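PDB 6Y1W: putative tryptophan halogenase from Xanthomonas campestris pv. campestris, which is a flavin-dependent halogenase that probably binds FAD and, as in related tryptophan halogenases, may chlorinate or brominate an aromatic substrate. Local coordinates for residues S12-V20 / T364-V372; I229-W240 / P322-C333. All coordinates share one frame; numbering follows the deposited sequence. Where two conformers were deposited one is given.

Contact 1 (S12-V20 / T364-V372)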
loop_
_atom_site.group_PDB
_atom_site.type_symbol
_atom_site.label_atom_id
_atom_site.label_comp_id
_atom_site.label_asym_id
_atom_site.label_seq_id
_atom_site.Cartn_x
_atom_site.Cartn_y
_atom_site.Cartn_z
ATOM N N SER A 12 29.821 -21.486 -4.986
ATOM C CA SER A 12 29.043 -22.174 -6.014
ATOM C C SER A 12 28.060 -23.167 -5.404
ATOM O O SER A 12 26.963 -23.367 -5.946
ATOM C CB SER A 12 29.975 -22.883 -7.004
ATOM O OG SER A 12 30.948 -23.673 -6.337
ATOM N N GLN A 13 28.428 -23.781 -4.272
ATOM C CA GLN A 13 27.529 -24.675 -3.547
ATOM C C GLN A 13 26.294 -23.958 -3.012
ATOM O O GLN A 13 25.330 -24.619 -2.609
ATOM C CB GLN A 13 28.283 -25.348 -2.396
ATOM C CG GLN A 13 28.938 -26.656 -2.797
ATOM C CD GLN A 13 27.951 -27.610 -3.449
ATOM O OE1 GLN A 13 27.067 -28.158 -2.784
ATOM N NE2 GLN A 13 28.085 -27.799 -4.760
ATOM N N ARG A 14 26.297 -22.628 -3.009
ATOM C CA ARG A 14 25.146 -21.882 -2.548
ATOM C C ARG A 14 24.058 -21.736 -3.612
ATOM O O ARG A 14 22.940 -21.362 -3.256
ATOM C CB ARG A 14 25.581 -20.491 -2.073
ATOM C CG ARG A 14 26.559 -20.474 -0.887
ATOM C CD ARG A 14 26.860 -19.040 -0.457
ATOM N NE ARG A 14 25.697 -18.342 0.104
ATOM C CZ ARG A 14 25.550 -17.015 0.096
ATOM N NH1 ARG A 14 26.487 -16.251 -0.454
ATOM N NH2 ARG A 14 24.468 -16.446 0.631
ATOM N N LEU A 15 24.335 -21.993 -4.892
ATOM C CA LEU A 15 23.320 -21.734 -5.912
ATOM C C LEU A 15 22.117 -22.654 -5.723
ATOM O O LEU A 15 22.273 -23.860 -5.528
ATOM C CB LEU A 15 23.904 -21.922 -7.306
ATOM C CG LEU A 15 24.900 -20.840 -7.680
ATOM C CD1 LEU A 15 25.696 -21.283 -8.911
ATOM C CD2 LEU A 15 24.185 -19.518 -7.929
ATOM N N VAL A 16 20.909 -22.087 -5.782
ATOM C CA VAL A 16 19.688 -22.864 -5.589
ATOM C C VAL A 16 19.275 -23.448 -6.935
ATOM O O VAL A 16 18.853 -22.713 -7.830
ATOM C CB VAL A 16 18.571 -22.004 -4.988
ATOM C CG1 VAL A 16 17.307 -22.833 -4.901
ATOM C CG2 VAL A 16 19.027 -21.507 -3.574
ATOM N N ARG A 17 19.430 -24.777 -7.086
ATOM C CA ARG A 17 19.072 -25.482 -8.308
ATOM C C ARG A 17 18.079 -26.595 -8.098
ATOM O O ARG A 17 17.480 -27.044 -9.079
ATOM C CB ARG A 17 20.328 -26.093 -8.969
ATOM C CG ARG A 17 21.234 -25.063 -9.598
ATOM C CD ARG A 17 20.566 -24.331 -10.766
ATOM N NE ARG A 17 20.236 -22.951 -10.409
ATOM C CZ ARG A 17 21.094 -21.932 -10.456
ATOM N NH1 ARG A 17 20.699 -20.718 -10.088
ATOM N NH2 ARG A 17 22.344 -22.122 -10.862
ATOM N N ARG A 18 17.918 -27.087 -6.869
ATOM C CA ARG A 18 17.031 -28.204 -6.578
ATOM C C ARG A 18 16.079 -27.756 -5.481
ATOM O O ARG A 18 16.524 -27.319 -4.409
ATOM C CB ARG A 18 17.814 -29.457 -6.141
ATOM C CG ARG A 18 18.842 -29.959 -7.194
ATOM C CD ARG A 18 19.880 -30.915 -6.577
ATOM N NE ARG A 18 20.500 -30.279 -5.417
ATOM C CZ ARG A 18 21.308 -30.884 -4.557
ATOM N NH1 ARG A 18 21.632 -32.161 -4.736
ATOM N NH2 ARG A 18 21.791 -30.205 -3.514
ATOM N N VAL A 19 14.781 -27.843 -5.753
ATOM C CA VAL A 19 13.749 -27.485 -4.780
ATOM C C VAL A 19 12.970 -28.739 -4.433
ATOM O O VAL A 19 12.493 -29.450 -5.324
ATOM C CB VAL A 19 12.802 -26.401 -5.311
ATOM C CG1 VAL A 19 11.716 -26.054 -4.260
ATOM C CG2 VAL A 19 13.582 -25.143 -5.701
ATOM N N VAL A 20 12.832 -29.002 -3.137
ATOM C CA VAL A 20 12.121 -30.184 -2.670
ATOM C C VAL A 20 10.894 -29.700 -1.887
ATOM O O VAL A 20 11.032 -28.906 -0.950
ATOM C CB VAL A 20 13.017 -31.075 -1.800
ATOM C CG1 VAL A 20 12.199 -32.211 -1.234
ATOM C CG2 VAL A 20 14.186 -31.598 -2.639
ATOM N N THR A 364 10.887 -13.083 -4.570
ATOM C CA THR A 364 12.202 -12.956 -3.945
ATOM C C THR A 364 13.020 -14.223 -4.154
ATOM O O THR A 364 13.846 -14.601 -3.316
ATOM C CB THR A 364 12.082 -12.629 -2.457
ATOM O OG1 THR A 364 13.388 -12.345 -1.923
ATOM C CG2 THR A 364 11.476 -13.788 -1.721
ATOM N N PHE A 365 12.822 -14.885 -5.307
ATOM C CA PHE A 365 13.355 -16.225 -5.440
ATOM C C PHE A 365 14.882 -16.195 -5.417
ATOM O O PHE A 365 15.488 -15.358 -6.087
ATOM C CB PHE A 365 12.867 -16.964 -6.705
ATOM C CG PHE A 365 13.051 -18.446 -6.571
ATOM C CD1 PHE A 365 12.135 -19.205 -5.836
ATOM C CD2 PHE A 365 14.221 -19.054 -6.996
ATOM C CE1 PHE A 365 12.356 -20.551 -5.623
ATOM C CE2 PHE A 365 14.419 -20.408 -6.790
ATOM C CZ PHE A 365 13.496 -21.146 -6.092
ATOM N N PRO A 366 15.525 -17.057 -4.638
ATOM C CA PRO A 366 16.976 -16.921 -4.432
ATOM C C PRO A 366 17.758 -17.475 -5.619
ATOM O O PRO A 366 17.460 -18.564 -6.131
ATOM C CB PRO A 366 17.239 -17.767 -3.174
ATOM C CG PRO A 366 16.091 -18.829 -3.202
ATOM C CD PRO A 366 14.904 -18.007 -3.691
ATOM N N GLN A 367 18.750 -16.700 -6.067
ATOM C CA GLN A 367 19.930 -17.329 -6.670
ATOM C C GLN A 367 20.738 -18.036 -5.593
ATOM O O GLN A 367 21.131 -19.202 -5.746
ATOM C CB GLN A 367 20.818 -16.296 -7.359
ATOM C CG GLN A 367 20.168 -15.508 -8.427
ATOM C CD GLN A 367 20.259 -16.168 -9.792
ATOM O OE1 GLN A 367 20.608 -17.380 -9.920
ATOM N NE2 GLN A 367 19.924 -15.393 -10.826
ATOM N N VAL A 368 21.044 -17.325 -4.518
ATOM C CA VAL A 368 21.639 -17.886 -3.310
ATOM C C VAL A 368 20.771 -17.402 -2.164
ATOM O O VAL A 368 20.139 -16.349 -2.268
ATOM C CB VAL A 368 23.119 -17.451 -3.086
ATOM C CG1 VAL A 368 24.010 -17.879 -4.266
ATOM C CG2 VAL A 368 23.213 -15.928 -2.812
ATOM N N ILE A 369 20.669 -18.210 -1.114
ATOM C CA ILE A 369 19.844 -17.832 0.035
ATOM C C ILE A 369 20.651 -16.877 0.896
ATOM O O ILE A 369 21.828 -17.127 1.173
ATOM C CB ILE A 369 19.386 -19.075 0.812
ATOM C CG1 ILE A 369 18.457 -19.906 -0.083
ATOM C CG2 ILE A 369 18.601 -18.670 2.077
ATOM C CD1 ILE A 369 18.236 -21.320 0.398
ATOM N N ASP A 370 20.043 -15.752 1.275
ATOM C CA ASP A 370 20.739 -14.722 2.060
ATOM C C ASP A 370 19.855 -14.230 3.199
ATOM O O ASP A 370 18.646 -14.053 3.004
ATOM C CB ASP A 370 21.105 -13.526 1.191
ATOM C CG ASP A 370 22.046 -12.577 1.901
ATOM O OD1 ASP A 370 23.274 -12.839 1.832
ATOM O OD2 ASP A 370 21.572 -11.596 2.541
ATOM N N PRO A 371 20.429 -13.951 4.367
ATOM C CA PRO A 371 19.614 -13.430 5.481
ATOM C C PRO A 371 18.803 -12.191 5.170
ATOM O O PRO A 371 17.736 -12.032 5.783
ATOM C CB PRO A 371 20.655 -13.130 6.567
ATOM C CG PRO A 371 21.755 -14.061 6.302
ATOM C CD PRO A 371 21.799 -14.278 4.797
ATOM N N VAL A 372 19.255 -11.263 4.321
ATOM C CA VAL A 372 18.455 -10.053 4.134
ATOM C C VAL A 372 17.167 -10.383 3.393
ATOM O O VAL A 372 16.116 -9.779 3.659
ATOM C CB VAL A 372 19.243 -8.917 3.434
ATOM C CG1 VAL A 372 19.510 -9.196 1.971
ATOM C CG2 VAL A 372 18.452 -7.602 3.542
HETATM O O HOH W 1 21.949 -20.709 -0.969
HETATM O O HOH W 2 17.635 -20.230 -8.358
#
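Leu15 and Val368 bring the two backbones together, their CA atoms 4.9 Å apart. One direct main-chain hydrogen bond joins the segments, from Val16 N to Gln367 O at 2.9 Å and 159°, and Leu15 CA adds a CA-H...O contact to the same carbonyl. Two waters flank this link: one accepts from Ile369 N and donates to Arg14 O, the other donates to Val16 O and Pro366 O. Arg14 reaches over Val368, whose CG2 lies on one guanidinium face, 3.7 Å from NH2. That NH2 donates to Ile369 O over 2.8 Å, bent to 140°, and makes a long salt bridge to Asp370 OD1, while OD2 caps the next helix by accepting from Val372 N. With CG1 anti to the backbone N (chi1 176°), Val16 turns CG2 against both Pro366 CG and Ile369 CG1. Arg17 bonds Gln367 OE1 only weakly; Gln367 NE2 is held by Asp464 and His459 O of the second subunit. The linker between helices 350-363 and 371-397 thus lies against the segment leading into strand 18-22, probably the first strand of a Rossmann-type nucleotide-binding sheet, where Val19 CG2 meets the Phe365 ring edge. Phe365 also packs on helix 25-39, and Val16 and Ile369 on Leu217 of strand 217-220.

Contact 2 (I229-W240 / P322-C333)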
loop_
_atom_site.group_PDB
_atom_site.type_symbol
_atom_site.label_atom_id
_atom_site.label_comp_id
_atom_site.label_asym_id
_atom_site.label_seq_id
_atom_site.Cartn_x
_atom_site.Cartn_y
_atom_site.Cartn_z
ATOM N N ILE A 229 9.829 -27.213 9.273
ATOM C CA ILE A 229 9.944 -25.933 9.953
ATOM C C ILE A 229 9.786 -26.128 11.450
ATOM O O ILE A 229 10.390 -25.389 12.241
ATOM C CB ILE A 229 8.914 -24.935 9.380
ATOM C CG1 ILE A 229 9.194 -23.489 9.812
ATOM C CG2 ILE A 229 7.470 -25.360 9.734
ATOM C CD1 ILE A 229 10.364 -22.795 9.066
ATOM N N GLY A 230 9.015 -27.141 11.850
ATOM C CA GLY A 230 8.751 -27.391 13.258
ATOM C C GLY A 230 9.585 -28.498 13.857
ATOM O O GLY A 230 10.408 -28.249 14.749
ATOM N N GLN A 231 9.393 -29.722 13.375
ATOM C CA GLN A 231 10.028 -30.858 14.039
ATOM C C GLN A 231 11.541 -30.843 13.872
ATOM O O GLN A 231 12.262 -31.304 14.765
ATOM C CB GLN A 231 9.463 -32.164 13.503
ATOM C CG GLN A 231 7.934 -32.275 13.749
ATOM C CD GLN A 231 7.384 -33.661 13.530
ATOM O OE1 GLN A 231 8.047 -34.660 13.799
ATOM N NE2 GLN A 231 6.145 -33.740 13.073
ATOM N N THR A 232 12.042 -30.310 12.762
ATOM C CA THR A 232 13.480 -30.294 12.480
ATOM C C THR A 232 14.112 -28.974 12.901
ATOM O O THR A 232 15.040 -28.953 13.711
ATOM C CB THR A 232 13.750 -30.546 10.984
ATOM O OG1 THR A 232 13.188 -31.797 10.581
ATOM C CG2 THR A 232 15.270 -30.576 10.716
ATOM N N LEU A 233 13.613 -27.860 12.380
ATOM C CA LEU A 233 14.245 -26.579 12.661
ATOM C C LEU A 233 13.752 -25.911 13.946
ATOM O O LEU A 233 14.339 -24.905 14.361
ATOM C CB LEU A 233 14.050 -25.651 11.464
ATOM C CG LEU A 233 14.694 -26.157 10.163
ATOM C CD1 LEU A 233 14.358 -25.253 9.007
ATOM C CD2 LEU A 233 16.216 -26.227 10.316
ATOM N N GLY A 234 12.678 -26.414 14.555
ATOM C CA GLY A 234 12.296 -25.913 15.870
ATOM C C GLY A 234 11.755 -24.500 15.918
ATOM O O GLY A 234 11.885 -23.832 16.951
ATOM N N VAL A 235 11.171 -24.001 14.824
ATOM C CA VAL A 235 10.596 -22.665 14.837
ATOM C C VAL A 235 9.255 -22.771 15.555
ATOM O O VAL A 235 8.414 -23.593 15.187
ATOM C CB VAL A 235 10.407 -22.131 13.408
ATOM C CG1 VAL A 235 9.825 -20.742 13.442
ATOM C CG2 VAL A 235 11.739 -22.186 12.610
ATOM N N GLY A 236 9.096 -22.021 16.629
ATOM C CA GLY A 236 7.847 -22.037 17.363
ATOM C C GLY A 236 6.790 -21.200 16.674
ATOM O O GLY A 236 7.027 -20.579 15.631
ATOM N N SER A 237 5.601 -21.128 17.299
ATOM C CA SER A 237 4.508 -20.326 16.775
ATOM C C SER A 237 3.913 -19.442 17.864
ATOM O O SER A 237 4.008 -19.762 19.046
ATOM C CB SER A 237 3.444 -21.226 16.161
ATOM O OG SER A 237 4.082 -22.136 15.277
ATOM N N GLU A 238 3.324 -18.313 17.426
ATOM C CA GLU A 238 2.697 -17.325 18.301
ATOM C C GLU A 238 1.292 -17.828 18.597
ATOM O O GLU A 238 0.599 -18.264 17.681
ATOM C CB GLU A 238 2.652 -15.946 17.636
ATOM C CG GLU A 238 2.399 -14.764 18.598
ATOM C CD GLU A 238 1.908 -13.471 17.908
ATOM O OE1 GLU A 238 2.070 -13.306 16.673
ATOM O OE2 GLU A 238 1.324 -12.611 18.611
ATOM N N ASP A 239 0.920 -17.856 19.871
ATOM C CA ASP A 239 -0.378 -18.369 20.298
ATOM C C ASP A 239 -1.409 -17.251 20.244
ATOM O O ASP A 239 -1.265 -16.229 20.932
ATOM C CB ASP A 239 -0.241 -18.925 21.712
ATOM C CG ASP A 239 -1.529 -19.449 22.283
ATOM O OD1 ASP A 239 -2.519 -19.677 21.544
ATOM O OD2 ASP A 239 -1.547 -19.660 23.506
ATOM N N TRP A 240 -2.472 -17.440 19.452
ATOM C CA TRP A 240 -3.500 -16.421 19.353
ATOM C C TRP A 240 -4.778 -16.851 20.054
ATOM O O TRP A 240 -5.798 -16.157 19.933
ATOM C CB TRP A 240 -3.777 -16.076 17.888
ATOM C CG TRP A 240 -2.665 -15.327 17.177
ATOM C CD1 TRP A 240 -1.646 -14.613 17.744
ATOM C CD2 TRP A 240 -2.482 -15.232 15.752
ATOM N NE1 TRP A 240 -0.839 -14.072 16.754
ATOM C CE2 TRP A 240 -1.334 -14.432 15.527
ATOM C CE3 TRP A 240 -3.177 -15.741 14.652
ATOM C CZ2 TRP A 240 -0.867 -14.137 14.246
ATOM C CZ3 TRP A 240 -2.712 -15.426 13.377
ATOM C CH2 TRP A 240 -1.570 -14.641 13.196
ATOM N N PRO A 322 -5.418 -21.246 16.377
ATOM C CA PRO A 322 -5.059 -20.003 15.676
ATOM C C PRO A 322 -3.651 -19.584 16.052
ATOM O O PRO A 322 -3.328 -19.491 17.236
ATOM C CB PRO A 322 -6.085 -18.985 16.196
ATOM C CG PRO A 322 -6.415 -19.555 17.619
ATOM C CD PRO A 322 -6.413 -21.028 17.448
ATOM N N ASN A 323 -2.808 -19.389 15.041
ATOM C CA ASN A 323 -1.386 -19.166 15.289
ATOM C C ASN A 323 -0.665 -18.664 14.044
ATOM O O ASN A 323 -1.136 -18.798 12.905
ATOM C CB ASN A 323 -0.718 -20.452 15.757
ATOM C CG ASN A 323 -0.394 -21.376 14.591
ATOM O OD1 ASN A 323 0.674 -21.275 13.976
ATOM N ND2 ASN A 323 -1.351 -22.224 14.233
ATOM N N GLN A 324 0.549 -18.143 14.267
ATOM C CA GLN A 324 1.477 -17.856 13.176
ATOM C C GLN A 324 2.846 -18.372 13.583
ATOM O O GLN A 324 3.271 -18.159 14.718
ATOM C CB GLN A 324 1.540 -16.349 12.793
ATOM C CG GLN A 324 2.469 -15.413 13.637
ATOM C CD GLN A 324 2.744 -14.036 12.992
ATOM O OE1 GLN A 324 3.364 -13.934 11.921
ATOM N NE2 GLN A 324 2.305 -12.974 13.658
ATOM N N ARG A 325 3.500 -19.080 12.669
ATOM C CA ARG A 325 4.888 -19.475 12.864
ATOM C C ARG A 325 5.711 -18.207 13.085
ATOM O O ARG A 325 5.483 -17.192 12.419
ATOM C CB ARG A 325 5.333 -20.241 11.609
ATOM C CG ARG A 325 6.542 -21.131 11.686
ATOM C CD ARG A 325 6.418 -22.280 12.657
ATOM N NE ARG A 325 5.489 -23.348 12.333
ATOM C CZ ARG A 325 5.495 -24.525 12.958
ATOM N NH1 ARG A 325 4.601 -25.450 12.651
ATOM N NH2 ARG A 325 6.390 -24.781 13.918
ATOM N N HIS A 326 6.649 -18.240 14.047
ATOM C CA HIS A 326 7.403 -17.019 14.348
ATOM C C HIS A 326 8.176 -16.523 13.138
ATOM O O HIS A 326 8.304 -15.308 12.923
ATOM C CB HIS A 326 8.365 -17.248 15.508
ATOM C CG HIS A 326 7.673 -17.321 16.823
ATOM N ND1 HIS A 326 6.784 -16.351 17.240
ATOM C CD2 HIS A 326 7.706 -18.257 17.796
ATOM C CE1 HIS A 326 6.319 -16.680 18.433
ATOM N NE2 HIS A 326 6.859 -17.832 18.793
ATOM N N ARG A 327 8.771 -17.444 12.383
ATOM C CA ARG A 327 9.403 -17.112 11.120
ATOM C C ARG A 327 8.914 -18.130 10.107
ATOM O O ARG A 327 8.860 -19.319 10.417
ATOM C CB ARG A 327 10.944 -17.147 11.261
ATOM C CG ARG A 327 11.444 -16.116 12.255
ATOM C CD ARG A 327 12.943 -16.261 12.543
ATOM N NE ARG A 327 13.307 -17.564 13.079
ATOM C CZ ARG A 327 13.012 -17.993 14.304
ATOM N NH1 ARG A 327 12.324 -17.211 15.142
ATOM N NH2 ARG A 327 13.400 -19.201 14.694
ATOM N N VAL A 328 8.482 -17.666 8.940
ATOM C CA VAL A 328 8.016 -18.644 7.960
ATOM C C VAL A 328 9.145 -19.112 7.056
ATOM O O VAL A 328 9.051 -20.219 6.506
ATOM C CB VAL A 328 6.841 -18.084 7.140
ATOM C CG1 VAL A 328 5.617 -18.009 8.046
ATOM C CG2 VAL A 328 7.137 -16.712 6.597
ATOM N N TRP A 329 10.225 -18.340 6.955
ATOM C CA TRP A 329 11.413 -18.743 6.213
ATOM C C TRP A 329 12.528 -18.844 7.242
ATOM O O TRP A 329 12.874 -17.843 7.882
ATOM C CB TRP A 329 11.766 -17.719 5.139
ATOM C CG TRP A 329 12.867 -18.160 4.172
ATOM C CD1 TRP A 329 13.820 -19.109 4.371
ATOM C CD2 TRP A 329 13.070 -17.643 2.866
ATOM N NE1 TRP A 329 14.629 -19.211 3.257
ATOM C CE2 TRP A 329 14.203 -18.314 2.322
ATOM C CE3 TRP A 329 12.428 -16.672 2.105
ATOM C CZ2 TRP A 329 14.669 -18.064 1.049
ATOM C CZ3 TRP A 329 12.921 -16.391 0.813
ATOM C CH2 TRP A 329 14.044 -17.088 0.315
ATOM N N GLU A 330 13.064 -20.044 7.407
ATOM C CA GLU A 330 14.145 -20.285 8.367
ATOM C C GLU A 330 15.216 -21.058 7.619
ATOM O O GLU A 330 14.928 -22.130 7.083
ATOM C CB GLU A 330 13.617 -21.067 9.576
ATOM C CG GLU A 330 14.679 -21.556 10.549
ATOM C CD GLU A 330 15.054 -20.498 11.539
ATOM O OE1 GLU A 330 14.529 -19.369 11.428
ATOM O OE2 GLU A 330 15.885 -20.798 12.420
ATOM N N LYS A 331 16.443 -20.513 7.587
ATOM C CA LYS A 331 17.539 -21.153 6.854
ATOM C C LYS A 331 17.078 -21.427 5.420
ATOM O O LYS A 331 16.707 -20.493 4.723
ATOM C CB LYS A 331 18.004 -22.426 7.556
ATOM C CG LYS A 331 18.435 -22.188 9.044
ATOM C CD LYS A 331 19.265 -23.341 9.616
ATOM C CE LYS A 331 19.806 -22.995 11.017
ATOM N NZ LYS A 331 20.243 -21.589 11.032
ATOM N N ASN A 332 17.123 -22.677 4.961
ATOM C CA ASN A 332 16.728 -22.985 3.584
ATOM C C ASN A 332 15.365 -23.673 3.508
ATOM O O ASN A 332 15.119 -24.481 2.607
ATOM C CB ASN A 332 17.788 -23.834 2.867
ATOM C CG ASN A 332 17.955 -25.233 3.474
ATOM O OD1 ASN A 332 17.685 -25.468 4.646
ATOM N ND2 ASN A 332 18.375 -26.176 2.654
ATOM N N CYS A 333 14.463 -23.318 4.420
ATOM C CA CYS A 333 13.127 -23.892 4.495
ATOM C C CYS A 333 12.075 -22.781 4.514
ATOM O O CYS A 333 12.180 -21.830 5.294
ATOM C CB CYS A 333 12.999 -24.753 5.761
ATOM S SG CYS A 333 11.348 -25.472 5.972
HETATM O O HOH W 3 16.560 -23.630 13.099
HETATM O O HOH W 4 2.626 -22.834 13.251
HETATM O O HOH W 5 -2.899 -20.885 19.250
#
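Trp240 lays one face of its indole over the backbone between Asn323 and Gln324, with Asn323 C 3.8 Å above the ring plane and displaced toward its rim. Gln324 CB and CG lie against CH2 and CZ2 of the indole, and its amide, turned 63° from the ring, brings NE2 to Glu238. There NE2 donates to OE1 over 3.0 Å, nearly along the carboxylate C-O axis; the two side chains run side by side and point the same way. His326 sets a ring face against the Ser237-Glu238 peptide, while its backbone N donates to Gly236 O.

Strands 237-239 and 323-325 are antiparallel, their axes 159° apart and 4.4 Å at closest approach, and form the edge and centre of a three-stranded sheet completed by 341-342. Glu238 and Gln324 are the hydrogen-bonded pair: Glu238 N to Gln324 O is short, 2.7 Å, whereas the return bond is weak. Trp240 N extends the pairing to Pro322 O.

Arg325 bends at chi2 and chi3, which folds its guanidinium back beside the other segment. NH2 meets Val235 O in the guanidinium plane at 2.7 Å, Ser237 OG and Ile229 CG2 lie over opposite faces, and NE donates to Ala339 O, so the group is fixed on several sides. Beyond it, Ile229 CD1 and Val235 CG2 close on Glu330 CB, each at 3.7 Å. Arg327 NE holds the Glu330 carboxylate in a salt bridge, donating to OE1 at 173°, and a water donates to both OE2 and Leu233 O. Leu233 CD1 rests on Cys333 CB and Glu330 O, at the ends of the type II' turn.

Contacts 1 and 2 have centres 20 Å apart, yet they touch directly: Ile369 CD1 packs on Asn332 CB at 3.6 Å, and Thr364 CG2 lies 3.9 Å from Trp329 CZ3. Both reach the eight-stranded mixed sheet, contact 1 through strand 18-22 and contact 2 through strand 329-330 at its edge. In sequence, 229-240 and 322-333 both fall between 12-20 and 364-372. Contact 1 is away from the predicted cofactor and substrate sites, with the Val19 side chain about 14 Å from the bound meso-2,3-butanediol. Contact 2 is nearer. The Ile229 side chain is about 12 Å from the bound meso-2,3-butanediol. The Asn323 side chain is about 7 Å from that of Leu338, a predicted FAD-binding residue.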